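Local coordinates for glutathione peroxidase (Hypocrea jecorina, PDB 6VPD) that reduces hydroperoxides to alcohols with electrons from thioredoxin, acting as a glutathione peroxidase-like thioredoxin peroxidase, at the interface of chains A and B. Numbering follows the deposited sequence. Chains: chain A/B, Glutathione peroxidase.

The interface of chains A and B. Residues chain A 148, 152, 172-173; chain B 65, 175, 177.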
# COMPACT_ATOMS: atom_id res chain seq x y z
N LEU A 148 -2.87 13.15 -4.97
CA LEU A 148 -2.75 13.08 -3.53
C LEU A 148 -1.29 13.20 -3.14
O LEU A 148 -0.45 12.44 -3.62
CB LEU A 148 -3.32 11.78 -3.00
CG LEU A 148 -3.33 11.72 -1.47
CD1 LEU A 148 -4.59 12.39 -0.88
CD2 LEU A 148 -3.17 10.27 -1.02
N LYS A 152 1.28 7.63 1.80
CA LYS A 152 0.21 6.79 2.30
C LYS A 152 0.70 5.83 3.38
O LYS A 152 0.01 5.63 4.38
CB LYS A 152 -0.42 6.00 1.15
CG LYS A 152 -0.83 6.88 -0.03
CD LYS A 152 -0.70 6.15 -1.38
CE LYS A 152 -0.24 7.10 -2.50
NZ LYS A 152 0.02 6.41 -3.80
N SER A 172 4.16 2.11 -1.72
CA SER A 172 4.78 1.06 -0.90
C SER A 172 4.62 -0.32 -1.51
O SER A 172 5.44 -1.21 -1.26
CB SER A 172 4.19 1.08 0.51
OG SER A 172 2.79 0.83 0.48
N THR A 173 3.57 -0.53 -2.30
CA THR A 173 3.26 -1.81 -2.92
C THR A 173 4.11 -2.09 -4.15
O THR A 173 4.11 -3.23 -4.64
CB THR A 173 1.77 -1.84 -3.30
OG1 THR A 173 1.51 -0.82 -4.28
CG2 THR A 173 0.89 -1.61 -2.07
N TYR B 65 -9.59 6.46 -6.55
CA TYR B 65 -8.49 6.32 -5.61
C TYR B 65 -8.59 5.00 -4.85
O TYR B 65 -7.58 4.31 -4.64
CB TYR B 65 -8.46 7.51 -4.63
CG TYR B 65 -7.26 7.43 -3.71
CD1 TYR B 65 -6.00 7.86 -4.15
CD2 TYR B 65 -7.36 6.87 -2.45
CE1 TYR B 65 -4.87 7.75 -3.32
CE2 TYR B 65 -6.25 6.76 -1.62
CZ TYR B 65 -5.01 7.20 -2.06
OH TYR B 65 -3.91 7.08 -1.24
N GLU B 175 -6.62 2.50 5.36
CA GLU B 175 -5.93 2.22 4.11
C GLU B 175 -5.72 0.72 3.93
O GLU B 175 -5.36 0.03 4.89
CB GLU B 175 -4.58 2.93 4.07
CG GLU B 175 -4.67 4.40 3.71
CD GLU B 175 -4.95 4.63 2.23
OE1 GLU B 175 -4.03 5.08 1.50
OE2 GLU B 175 -6.09 4.37 1.79
N GLU B 177 -3.22 -0.68 2.71
CA GLU B 177 -1.83 -1.02 3.04
C GLU B 177 -1.67 -1.38 4.51
O GLU B 177 -0.73 -2.11 4.87
CB GLU B 177 -0.90 0.13 2.68
CG GLU B 177 -0.90 0.48 1.21
CD GLU B 177 -2.04 1.42 0.84
OE1 GLU B 177 -2.02 2.59 1.30
OE2 GLU B 177 -2.96 0.98 0.12
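Two loops of chain A, one carrying A:Leu148 and A:Lys152 between 3-10 helix 145-147 and strand 157-160, the other A:Ser172 and A:Thr173 after strand 166-170, meet the start of helix 64-80 of chain B, with B:Tyr65, and the turn around 3-10 helix 176-178, with B:Glu175 and B:Glu177. B:Tyr65 projects hydroxyl first into the angle between A:Leu148 and A:Lys152. Its CG is anti to the backbone N (chi1 -176°), which carries the ring away from its own helix toward chain A. The side chains of A:Leu148 and B:Tyr65 cross at about a right angle; methyl CD2 of the leucine lies above the ring plane but beyond the rim, over the C-O bond, 3.7 Å from the phenol carbon CZ. A:Lys152 passes beyond the tip of the phenol, its methylene CG 3.3 Å from B:Tyr65 OH and its CD close by. Within chain B, that OH makes a weak hydrogen bond of 3.4 Å to carboxylate oxygen OE1 of B:Glu175. The chain of B:Glu175, bent at chi2 (-75°), brings OE1 within 3.7 Å of A:Lys152 CB. The B:Glu177 carboxylate reaches the same methylene, with OE1 3.8 Å from A:Lys152 CB. Both acids thus meet the root of the lysine, while the bent chain takes its amine elsewhere: A:Lys152 NZ lies well away from both carboxylates, 6.7 Å from B:Glu177 OE1, and neither pair is a salt bridge. A longer-range attraction of opposite charges may help. Farther along, A:Ser172 OG faces the CG methylene of B:Glu177 at 3.8 Å, and A:Thr173 adds only peripheral cover. Across this patch no nitrogen or oxygen pairs with one of the partner chain; it hides 163 Å² in all. Its centre lies about 18 Å from A:Cys61, the predicted active-site cysteine; the whole interface is not an exact two-fold. The patch adds a modest van der Waals part to the contact of the two chains in the crystal, but the structure alone does not show that the enzyme works as this dimer.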